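Local coordinates for sulfur oxygenase/reductase (Halothiobacillus neapolitanus, PDB 6QPA), which probably catalyses the dioxygen-dependent oxidation and disproportionation of elemental sulfur at a mononuclear iron site, as a 24-subunit assembly, at residues H86-M91 against E116-V121; G75-T80 against M297-M302; H256-S261 against L307-L312; G163-M168 against K173-G178. One frame throughout, in Å; residues are numbered along the deposited sequence.

Interaction 1. Residues H86-M91 against E116-V121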
# COMPACT_ATOMS: atom_id res chain seq x y z
N HIS A 86 -26.42 28.83 58.99
CA HIS A 86 -25.86 28.01 60.06
C HIS A 86 -25.88 26.54 59.70
O HIS A 86 -24.96 25.79 60.04
CB HIS A 86 -26.61 28.22 61.37
CG HIS A 86 -26.06 27.40 62.51
ND1 HIS A 86 -26.54 26.15 62.83
CD2 HIS A 86 -25.03 27.64 63.36
CE1 HIS A 86 -25.86 25.66 63.85
NE2 HIS A 86 -24.94 26.55 64.19
N SER A 87 -26.95 26.09 59.05
CA SER A 87 -27.04 24.68 58.68
C SER A 87 -25.91 24.29 57.75
O SER A 87 -25.29 23.23 57.92
CB SER A 87 -28.40 24.39 58.06
OG SER A 87 -29.41 24.60 59.03
N HIS A 88 -25.60 25.13 56.77
CA HIS A 88 -24.51 24.81 55.86
C HIS A 88 -23.17 24.80 56.59
O HIS A 88 -22.36 23.88 56.42
CB HIS A 88 -24.50 25.80 54.69
CG HIS A 88 -23.40 25.57 53.70
ND1 HIS A 88 -22.38 26.48 53.50
CD2 HIS A 88 -23.16 24.55 52.85
CE1 HIS A 88 -21.57 26.03 52.57
NE2 HIS A 88 -22.02 24.86 52.15
N GLU A 89 -22.92 25.83 57.41
CA GLU A 89 -21.66 25.90 58.14
C GLU A 89 -21.51 24.73 59.10
O GLU A 89 -20.41 24.21 59.30
CB GLU A 89 -21.57 27.23 58.90
CG GLU A 89 -21.46 28.46 57.99
CD GLU A 89 -20.15 28.51 57.23
OE1 GLU A 89 -19.10 28.10 57.79
OE2 GLU A 89 -20.15 28.95 56.06
N GLU A 90 -22.61 24.32 59.72
CA GLU A 90 -22.54 23.21 60.66
C GLU A 90 -22.26 21.90 59.94
O GLU A 90 -21.43 21.09 60.40
CB GLU A 90 -23.84 23.13 61.44
CG GLU A 90 -23.82 22.08 62.51
CD GLU A 90 -25.05 22.16 63.38
OE1 GLU A 90 -26.16 21.96 62.85
OE2 GLU A 90 -24.90 22.46 64.59
N MET A 91 -22.91 21.67 58.80
CA MET A 91 -22.63 20.48 58.02
C MET A 91 -21.15 20.42 57.65
O MET A 91 -20.50 19.38 57.83
CB MET A 91 -23.52 20.44 56.78
CG MET A 91 -23.40 19.16 55.93
SD MET A 91 -21.92 19.13 54.86
CE MET A 91 -22.09 20.68 53.95
N GLU A 116 -17.19 29.92 47.38
CA GLU A 116 -18.56 29.51 47.71
C GLU A 116 -19.31 30.65 48.38
O GLU A 116 -19.40 30.70 49.62
CB GLU A 116 -18.57 28.26 48.59
CG GLU A 116 -19.96 27.64 48.65
CD GLU A 116 -20.03 26.44 49.56
OE1 GLU A 116 -19.38 26.48 50.62
OE2 GLU A 116 -20.74 25.48 49.23
N PRO A 117 -19.89 31.56 47.61
CA PRO A 117 -20.70 32.63 48.20
C PRO A 117 -22.10 32.13 48.56
O PRO A 117 -22.61 31.15 48.02
CB PRO A 117 -20.78 33.69 47.09
CG PRO A 117 -19.85 33.20 45.99
CD PRO A 117 -19.77 31.72 46.15
N TYR A 118 -22.71 32.85 49.49
CA TYR A 118 -24.09 32.64 49.91
C TYR A 118 -25.02 33.60 49.18
O TYR A 118 -24.70 34.79 49.00
CB TYR A 118 -24.23 32.86 51.42
CG TYR A 118 -23.67 31.77 52.31
CD1 TYR A 118 -24.36 30.57 52.46
CD2 TYR A 118 -22.49 31.95 53.04
CE1 TYR A 118 -23.88 29.56 53.30
CE2 TYR A 118 -22.01 30.94 53.89
CZ TYR A 118 -22.72 29.75 54.01
OH TYR A 118 -22.28 28.75 54.83
N PHE A 119 -26.19 33.09 48.76
CA PHE A 119 -27.14 33.88 47.99
C PHE A 119 -28.52 33.85 48.62
O PHE A 119 -29.01 32.80 49.06
CB PHE A 119 -27.23 33.39 46.53
CG PHE A 119 -26.00 33.65 45.76
CD1 PHE A 119 -24.94 32.77 45.84
CD2 PHE A 119 -25.86 34.80 45.00
CE1 PHE A 119 -23.77 33.02 45.15
CE2 PHE A 119 -24.70 35.07 44.32
CZ PHE A 119 -23.64 34.16 44.39
N GLU A 120 -29.14 35.00 48.62
CA GLU A 120 -30.53 35.15 48.96
C GLU A 120 -31.38 35.06 47.69
O GLU A 120 -31.02 35.62 46.65
CB GLU A 120 -30.75 36.49 49.67
CG GLU A 120 -32.19 36.91 49.78
CD GLU A 120 -32.35 38.33 50.29
OE1 GLU A 120 -31.34 38.95 50.71
OE2 GLU A 120 -33.50 38.82 50.27
N VAL A 121 -32.49 34.34 47.78
CA VAL A 121 -33.44 34.27 46.68
C VAL A 121 -34.36 35.47 46.83
O VAL A 121 -35.28 35.48 47.64
CB VAL A 121 -34.21 32.95 46.68
CG1 VAL A 121 -35.20 32.92 45.50
CG2 VAL A 121 -33.24 31.78 46.56
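The Tyr118 hydroxyl lies between two neighbouring side chains of helix 85-94, accepting a hydrogen bond from His88 and donating one to Glu89. His88 offers it the edge of the imidazole: ND1 of His88 is 2.6 Å from OH of Tyr118, the N-H aims nearly straight at the oxygen (174°), and that oxygen lies in the imidazole plane. The two ring planes stand 86° apart, in an oblique pair. Glu89 starts off to one side of the strand, but its chain bends at the second torsion (chi2 -67°), bringing OE2 of Glu89 to a modelled 2.5 Å from OH of Tyr118, at the edge of the phenol ring and so short that the exact value is uncertain. Ser205 also hydrogen-bonds to this OE2.

Through NE2 the same imidazole belongs to the facial triad of two histidines and one carboxylate in which His88, His92 and Glu116 bind iron(III). Glu116 comes at His88 from the opposite direction on an extended chain, its carboxylate steeply inclined to the imidazole plane. NE2 of His88 and OE2 of Glu116 stand 3.2 Å apart as fellow ligands of the metal, not as a hydrogen-bonded pair, while OE1 of Glu116 reaches the ring edge at CE1 of His88, 3.0 Å away. A leucine in place of His88 would probably leave the iron short of a ligand and the Tyr118 hydroxyl without its donor. Histidine suits the place because its two nitrogens serve metal and tyrosine at once. Trp82 lies beside the imidazole from strand 74-82.

Interaction 2. Residues G75-T80 against M297-M302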
# COMPACT_ATOMS: atom_id res chain seq x y z
N GLY A 75 -16.56 26.08 33.75
CA GLY A 75 -17.17 26.36 35.03
C GLY A 75 -17.92 25.15 35.56
O GLY A 75 -18.48 24.36 34.80
N MET A 76 -17.88 24.98 36.87
CA MET A 76 -18.66 23.94 37.54
C MET A 76 -19.25 24.57 38.79
O MET A 76 -18.51 24.96 39.69
CB MET A 76 -17.81 22.72 37.88
CG MET A 76 -18.58 21.42 37.74
SD MET A 76 -19.09 20.87 39.35
CE MET A 76 -17.51 20.28 39.98
N PHE A 77 -20.57 24.74 38.80
CA PHE A 77 -21.27 25.39 39.90
C PHE A 77 -22.13 24.35 40.60
O PHE A 77 -22.95 23.70 39.95
CB PHE A 77 -22.19 26.51 39.42
CG PHE A 77 -21.48 27.78 39.01
CD1 PHE A 77 -20.14 27.78 38.70
CD2 PHE A 77 -22.20 28.97 38.94
CE1 PHE A 77 -19.50 28.95 38.31
CE2 PHE A 77 -21.57 30.15 38.56
CZ PHE A 77 -20.21 30.14 38.24
N GLN A 78 -21.97 24.22 41.90
CA GLN A 78 -22.81 23.31 42.68
C GLN A 78 -23.67 24.16 43.61
O GLN A 78 -23.15 24.82 44.51
CB GLN A 78 -21.96 22.30 43.45
CG GLN A 78 -21.28 21.24 42.57
CD GLN A 78 -20.31 20.31 43.32
OE1 GLN A 78 -19.54 20.75 44.17
NE2 GLN A 78 -20.36 19.02 43.00
N TYR A 79 -24.97 24.20 43.36
CA TYR A 79 -25.89 24.80 44.32
C TYR A 79 -26.12 23.81 45.44
O TYR A 79 -26.48 22.66 45.17
CB TYR A 79 -27.25 25.14 43.73
CG TYR A 79 -27.34 26.18 42.65
CD1 TYR A 79 -26.22 26.60 41.95
CD2 TYR A 79 -28.58 26.71 42.31
CE1 TYR A 79 -26.33 27.54 40.95
CE2 TYR A 79 -28.70 27.66 41.32
CZ TYR A 79 -27.58 28.07 40.63
OH TYR A 79 -27.73 29.01 39.62
N THR A 80 -25.97 24.24 46.68
CA THR A 80 -26.57 23.52 47.80
C THR A 80 -27.53 24.47 48.49
O THR A 80 -27.23 25.65 48.66
CB THR A 80 -25.53 22.96 48.79
OG1 THR A 80 -24.69 24.01 49.25
CG2 THR A 80 -24.68 21.85 48.11
N MET A 297 -23.44 32.87 31.38
CA MET A 297 -22.84 31.56 31.18
C MET A 297 -23.93 30.50 31.00
O MET A 297 -24.94 30.52 31.70
CB MET A 297 -21.92 31.18 32.35
CG MET A 297 -20.76 32.14 32.56
SD MET A 297 -19.96 31.91 34.16
CE MET A 297 -19.26 30.26 33.93
N PHE A 298 -23.71 29.57 30.07
CA PHE A 298 -24.63 28.47 29.81
C PHE A 298 -24.16 27.22 30.55
O PHE A 298 -22.97 26.90 30.54
CB PHE A 298 -24.71 28.15 28.31
CG PHE A 298 -25.57 29.10 27.51
CD1 PHE A 298 -25.58 30.46 27.79
CD2 PHE A 298 -26.36 28.62 26.45
CE1 PHE A 298 -26.36 31.34 27.04
CE2 PHE A 298 -27.14 29.48 25.70
CZ PHE A 298 -27.14 30.86 25.98
N PHE A 299 -25.10 26.51 31.18
CA PHE A 299 -24.83 25.29 31.93
C PHE A 299 -25.82 24.18 31.59
O PHE A 299 -26.99 24.42 31.26
CB PHE A 299 -24.96 25.50 33.43
CG PHE A 299 -23.98 26.46 34.01
CD1 PHE A 299 -24.25 27.82 34.02
CD2 PHE A 299 -22.82 26.00 34.61
CE1 PHE A 299 -23.38 28.71 34.60
CE2 PHE A 299 -21.93 26.89 35.19
CZ PHE A 299 -22.21 28.25 35.18
N SER A 300 -25.35 22.94 31.78
CA SER A 300 -26.23 21.80 31.79
C SER A 300 -26.35 21.28 33.22
O SER A 300 -25.32 21.13 33.89
CB SER A 300 -25.70 20.69 30.89
OG SER A 300 -26.52 19.57 31.05
N PRO A 301 -27.55 21.07 33.74
CA PRO A 301 -27.66 20.46 35.07
C PRO A 301 -27.35 18.97 34.99
O PRO A 301 -28.10 18.20 34.37
CB PRO A 301 -29.13 20.73 35.45
CG PRO A 301 -29.84 20.83 34.14
CD PRO A 301 -28.86 21.43 33.17
N MET A 302 -26.22 18.56 35.56
CA MET A 302 -25.82 17.16 35.48
C MET A 302 -26.66 16.30 36.41
O MET A 302 -27.17 15.24 36.02
CB MET A 302 -24.34 17.01 35.82
CG MET A 302 -23.36 17.52 34.80
SD MET A 302 -23.98 17.40 33.08
CE MET A 302 -23.50 15.72 32.65
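Phe77 and Phe299 carry an aromatic contact in which one ring presents a corner to the other's face. CZ of Phe299 stands 3.7 Å above the plane of the Phe77 ring, over its centre, and is 3.8 Å from CD2 of Phe77. The ring planes are inclined by 45° and their centroids lie 4.9 Å apart, an oblique pair that is neither a stack nor T-shaped. Each benzyl group has CG anti to its own carbonyl carbon (chi1 -75° at Phe77), the torsion that carries each ring toward the other strand, and the two side chains cross at about a right angle.

A Met-aromatic contact adds to this. SD of Met297 lies 5.4 Å from the centroid of the Phe77 ring, well off the ring normal, and the thioether ends in CE, 4.4 Å from CZ of Phe77. A flexible methionine fits well here, since its end can settle against a ring already engaged by another. An alanine in place of Phe77 would take away the face on which CZ of Phe299 rests and would probably leave a gap beside both Phe299 and Met297.

A looser contact involves the backbone of Gly75. Its O lies 4.3 Å from CE2 of Phe299, and a CB on Gly75 would come within 3.1 Å of CE of Met297, so the missing side chain avoids a tight contact.

Both strands border strand 42-53 within the closed antiparallel barrel, one on each of its edges, and the phenyl rings meet in the interior. There Ile162 of strand 159-167 touches both of them, and Met12 of strand 7-15 touches Phe77.

Interaction 3. Residues H256-S261 against L307-L312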
# COMPACT_ATOMS: atom_id res chain seq x y z
N HIS A 256 -30.69 33.58 37.43
CA HIS A 256 -30.76 32.16 37.05
C HIS A 256 -31.99 31.97 36.17
O HIS A 256 -33.11 32.26 36.60
CB HIS A 256 -30.82 31.32 38.32
CG HIS A 256 -31.14 29.86 38.12
ND1 HIS A 256 -30.30 28.86 38.53
CD2 HIS A 256 -32.25 29.25 37.65
CE1 HIS A 256 -30.85 27.69 38.28
NE2 HIS A 256 -32.04 27.90 37.76
N ILE A 257 -31.78 31.56 34.91
CA ILE A 257 -32.89 31.37 33.98
C ILE A 257 -32.80 29.98 33.36
O ILE A 257 -31.76 29.61 32.81
CB ILE A 257 -32.92 32.43 32.86
CG1 ILE A 257 -32.67 33.83 33.44
CG2 ILE A 257 -34.26 32.37 32.15
CD1 ILE A 257 -32.53 34.89 32.39
N GLU A 258 -33.90 29.25 33.39
CA GLU A 258 -33.97 27.92 32.82
C GLU A 258 -34.72 27.98 31.50
O GLU A 258 -35.70 28.73 31.36
CB GLU A 258 -34.63 26.94 33.79
CG GLU A 258 -33.96 26.99 35.13
CD GLU A 258 -34.27 25.83 36.06
OE1 GLU A 258 -33.54 25.72 37.06
OE2 GLU A 258 -35.21 25.04 35.82
N TRP A 259 -34.22 27.22 30.54
CA TRP A 259 -34.72 27.22 29.17
C TRP A 259 -34.81 25.78 28.68
O TRP A 259 -34.08 24.90 29.14
CB TRP A 259 -33.80 28.01 28.23
CG TRP A 259 -33.65 29.46 28.57
CD1 TRP A 259 -32.69 30.02 29.37
CD2 TRP A 259 -34.47 30.54 28.11
NE1 TRP A 259 -32.86 31.38 29.43
CE2 TRP A 259 -33.94 31.73 28.66
CE3 TRP A 259 -35.60 30.62 27.30
CZ2 TRP A 259 -34.52 33.00 28.43
CZ3 TRP A 259 -36.17 31.89 27.05
CH2 TRP A 259 -35.61 33.05 27.61
N GLU A 260 -35.67 25.57 27.68
CA GLU A 260 -35.85 24.24 27.12
C GLU A 260 -34.54 23.67 26.58
O GLU A 260 -34.28 22.46 26.71
CB GLU A 260 -36.90 24.25 26.02
CG GLU A 260 -37.04 22.90 25.31
CD GLU A 260 -38.24 22.83 24.38
OE1 GLU A 260 -38.07 22.36 23.25
OE2 GLU A 260 -39.37 23.20 24.80
N SER A 261 -33.72 24.51 25.95
CA SER A 261 -32.54 24.05 25.21
C SER A 261 -31.59 25.23 25.07
O SER A 261 -31.97 26.38 25.33
CB SER A 261 -32.94 23.53 23.82
OG SER A 261 -33.27 24.62 22.96
N LEU A 307 -36.09 18.93 45.36
CA LEU A 307 -37.22 19.14 46.27
C LEU A 307 -37.22 20.51 46.93
O LEU A 307 -38.27 20.98 47.36
CB LEU A 307 -37.30 18.03 47.31
CG LEU A 307 -38.06 16.87 46.66
CD1 LEU A 307 -37.14 15.73 46.16
CD2 LEU A 307 -39.23 16.37 47.51
N TRP A 308 -36.07 21.18 47.00
CA TRP A 308 -36.05 22.54 47.51
C TRP A 308 -36.95 23.47 46.70
O TRP A 308 -37.45 24.46 47.24
CB TRP A 308 -34.61 23.04 47.50
CG TRP A 308 -34.04 23.16 46.12
CD1 TRP A 308 -33.44 22.18 45.39
CD2 TRP A 308 -34.01 24.34 45.31
NE1 TRP A 308 -33.03 22.68 44.17
CE2 TRP A 308 -33.36 24.01 44.11
CE3 TRP A 308 -34.44 25.66 45.51
CZ2 TRP A 308 -33.16 24.94 43.10
CZ3 TRP A 308 -34.24 26.58 44.51
CH2 TRP A 308 -33.60 26.22 43.32
N ARG A 309 -37.14 23.20 45.41
CA ARG A 309 -37.99 24.07 44.61
C ARG A 309 -39.42 24.05 45.09
O ARG A 309 -40.13 25.05 44.95
CB ARG A 309 -37.97 23.65 43.15
CG ARG A 309 -36.63 23.62 42.52
CD ARG A 309 -36.75 22.97 41.13
NE ARG A 309 -35.57 23.36 40.40
CZ ARG A 309 -35.55 24.02 39.26
NH1 ARG A 309 -36.67 24.34 38.59
NH2 ARG A 309 -34.36 24.34 38.78
N LYS A 310 -39.87 22.92 45.66
CA LYS A 310 -41.26 22.75 46.03
C LYS A 310 -41.70 23.75 47.09
O LYS A 310 -42.90 24.06 47.18
CB LYS A 310 -41.52 21.32 46.52
CG LYS A 310 -41.47 20.25 45.42
CD LYS A 310 -42.33 19.00 45.75
CE LYS A 310 -42.22 17.92 44.64
NZ LYS A 310 -43.29 16.86 44.65
N HIS A 311 -40.78 24.27 47.89
CA HIS A 311 -41.11 25.29 48.89
C HIS A 311 -40.28 26.55 48.61
O HIS A 311 -39.29 26.83 49.30
CB HIS A 311 -40.92 24.77 50.33
CG HIS A 311 -39.78 23.82 50.49
ND1 HIS A 311 -38.47 24.24 50.67
CD2 HIS A 311 -39.75 22.46 50.53
CE1 HIS A 311 -37.69 23.18 50.80
NE2 HIS A 311 -38.44 22.09 50.72
N LEU A 312 -40.70 27.29 47.60
CA LEU A 312 -40.23 28.64 47.32
C LEU A 312 -41.41 29.60 47.49
O LEU A 312 -42.47 29.24 48.01
CB LEU A 312 -39.62 28.73 45.92
CG LEU A 312 -38.22 28.17 45.74
CD1 LEU A 312 -37.84 28.14 44.29
CD2 LEU A 312 -37.23 29.00 46.54
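OE1 of Glu258 is gripped by two groups: NH2 of Arg309, arriving from the chain's C-terminal segment, and NE2 of His256, two residues back on the same strand. The histidine bond is well formed. NE2 of His256 donates over 2.7 Å to OE1 of Glu258 at 168°, the oxygen lying in the imidazole plane and using its anti lone pair, the one turned away from OE2. The arginine contact has a modelled separation of 2.4 Å between NH2 of Arg309 and OE1 of Glu258, so short that the exact value is doubtful, although the salt bridge itself is clear. A second hydrogen bond of the salt bridge runs from NH1 of Arg309 to OE2 of Glu258, 3.2 Å, and meets that oxygen from above the carboxylate plane.

The carboxylate thus meets the edge of the guanidinium, near its plane, with the two planes 38° apart. Arg309 reaches the carboxylate because its chain is extended from CG to NE (chi2 171°), and its start is braced: CG of Arg309 rests 3.6 Å above the plane of the Trp308 ring, over the centre. Glutamate and arginine can be buried here because each charge meets the other. Arg158 gives Glu258 OE2 another salt bridge, and Pro127 O accepts from Arg309 NH1.

The His-carboxylate hydrogen bond and the salt bridge between Glu258 and Arg309 form one buried polar network, which ties the segment following the last barrel strand, 290-305, to barrel strand 251-259.

Interaction 4. Residues G163-M168 against K173-G178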
# COMPACT_ATOMS: atom_id res chain seq x y z
N GLY A 163 -26.81 34.82 34.63
CA GLY A 163 -26.37 36.15 34.27
C GLY A 163 -25.73 36.86 35.44
O GLY A 163 -26.36 37.08 36.47
N ASP A 164 -24.44 37.21 35.29
CA ASP A 164 -23.67 37.86 36.33
C ASP A 164 -23.84 39.38 36.23
O ASP A 164 -23.51 39.99 35.21
CB ASP A 164 -22.20 37.46 36.20
CG ASP A 164 -21.40 37.76 37.46
OD1 ASP A 164 -21.88 38.56 38.28
OD2 ASP A 164 -20.32 37.18 37.66
N HIS A 165 -24.33 40.00 37.30
CA HIS A 165 -24.54 41.44 37.34
C HIS A 165 -23.88 42.00 38.59
O HIS A 165 -24.10 41.48 39.69
CB HIS A 165 -26.03 41.79 37.37
CG HIS A 165 -26.82 41.23 36.24
ND1 HIS A 165 -27.13 39.89 36.13
CD2 HIS A 165 -27.40 41.84 35.18
CE1 HIS A 165 -27.85 39.70 35.04
NE2 HIS A 165 -28.03 40.86 34.44
N TRP A 166 -23.10 43.07 38.43
CA TRP A 166 -22.64 43.87 39.56
C TRP A 166 -23.41 45.18 39.53
O TRP A 166 -23.34 45.92 38.54
CB TRP A 166 -21.14 44.16 39.52
CG TRP A 166 -20.24 42.97 39.59
CD1 TRP A 166 -20.57 41.64 39.46
CD2 TRP A 166 -18.82 43.00 39.81
NE1 TRP A 166 -19.45 40.86 39.58
CE2 TRP A 166 -18.36 41.66 39.80
CE3 TRP A 166 -17.90 44.03 40.03
CZ2 TRP A 166 -17.02 41.33 39.99
CZ3 TRP A 166 -16.57 43.70 40.22
CH2 TRP A 166 -16.14 42.36 40.19
N VAL A 167 -24.12 45.49 40.63
CA VAL A 167 -25.08 46.58 40.69
C VAL A 167 -24.44 47.78 41.37
O VAL A 167 -23.71 47.63 42.36
CB VAL A 167 -26.37 46.13 41.40
CG1 VAL A 167 -27.30 47.32 41.70
CG2 VAL A 167 -27.10 45.09 40.53
N MET A 168 -24.69 48.98 40.81
CA MET A 168 -24.19 50.22 41.40
C MET A 168 -24.70 50.39 42.82
O MET A 168 -25.86 50.11 43.12
CB MET A 168 -24.61 51.44 40.57
CG MET A 168 -24.11 51.35 39.13
SD MET A 168 -24.96 52.52 38.04
CE MET A 168 -24.32 54.09 38.65
N LYS A 173 -32.31 48.00 44.93
CA LYS A 173 -33.76 47.81 44.91
C LYS A 173 -34.32 48.05 43.51
O LYS A 173 -35.21 47.32 43.07
CB LYS A 173 -34.42 48.76 45.92
CG LYS A 173 -35.94 48.64 45.95
CD LYS A 173 -36.58 49.65 46.90
CE LYS A 173 -38.09 49.48 46.90
NZ LYS A 173 -38.78 50.43 47.82
N ALA A 174 -33.83 49.09 42.83
CA ALA A 174 -34.27 49.36 41.46
C ALA A 174 -33.89 48.21 40.53
O ALA A 174 -34.68 47.84 39.65
CB ALA A 174 -33.68 50.69 40.97
N PHE A 175 -32.69 47.66 40.69
CA PHE A 175 -32.29 46.50 39.89
C PHE A 175 -33.24 45.34 40.12
O PHE A 175 -33.68 44.68 39.17
CB PHE A 175 -30.85 46.08 40.21
CG PHE A 175 -30.48 44.74 39.64
CD1 PHE A 175 -29.97 44.64 38.34
CD2 PHE A 175 -30.70 43.57 40.36
CE1 PHE A 175 -29.66 43.39 37.78
CE2 PHE A 175 -30.40 42.32 39.81
CZ PHE A 175 -29.88 42.22 38.53
N GLU A 176 -33.53 45.05 41.39
CA GLU A 176 -34.40 43.92 41.70
C GLU A 176 -35.76 44.08 41.03
O GLU A 176 -36.27 43.13 40.42
CB GLU A 176 -34.55 43.79 43.22
CG GLU A 176 -33.25 43.35 43.89
CD GLU A 176 -33.31 43.30 45.41
OE1 GLU A 176 -34.41 43.47 45.97
OE2 GLU A 176 -32.26 43.04 46.05
N GLN A 177 -36.32 45.29 41.09
CA GLN A 177 -37.61 45.54 40.45
C GLN A 177 -37.50 45.44 38.93
O GLN A 177 -38.39 44.88 38.28
CB GLN A 177 -38.14 46.92 40.87
CG GLN A 177 -38.52 46.99 42.33
CD GLN A 177 -38.88 48.40 42.78
OE1 GLN A 177 -38.12 49.35 42.57
NE2 GLN A 177 -40.04 48.54 43.41
N GLY A 178 -36.44 46.01 38.35
CA GLY A 178 -36.30 45.96 36.90
C GLY A 178 -36.03 44.56 36.38
O GLY A 178 -36.56 44.16 35.35
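This is mostly apolar and aromatic packing of a helix against the strand that precedes it, on the outer surface of the barrel: helix 172-189 follows strand 159-167 after a short turn and lays Phe175 over two residues of the strand. Phe175 has CG anti to its backbone nitrogen (chi1 168°), which extends the phenyl away from the helix toward the sheet. Val167 answers with a methyl over the ring face, a CH-pi contact in which CG2 of Val167 stands 3.8 Å from the centroid of the Phe175 ring, 22° off the normal, and as close as 3.5 Å to CG of Phe175. A branched residue suits the strand here, for its other methyl, CG1, rests against CB of Phe175.

The far end of the phenyl meets His165. CE1 of Phe175 is 3.8 Å from CD2 of His165, which lies at the phenyl's edge, while CZ of Phe175 sits above the imidazole face toward its rim. The planes are 55° apart, so the pair is oblique. A weak hydrogen bond of 2.9 Å from ND1 of His165 to O of Gly163 helps to hold the imidazole in this orientation, and a side chain at Gly163 would crowd that ring.

Around the contact, Tyr253 of strand 251-259 meets the Phe175 ring, and Leu290 of strand 290-305 and Val286 of helix 276-287 touch both Phe175 and His165, so two helices pack together over three adjacent strands.

All four contacts draw on one closed antiparallel barrel. Interaction 1 sets its iron-binding helix beside strand 110-125, with helix 85-94 directly following strand 74-82 of interaction 2; their centres are about 17 Å apart, and they touch where Thr80 packs on His88. Interactions 2 and 3, about 13 Å apart between centres, are joined by a probable hydrogen bond between Tyr79 and His256. Interaction 4 lies outside the barrel, about 20 Å or more from the other centres. Along the chain, interactions 1 and 4 are nested within the loop closed by interaction 2, whose segments alternate with those of interaction 3. Packing through the barrel thus runs from the metal site to the C-terminal segment.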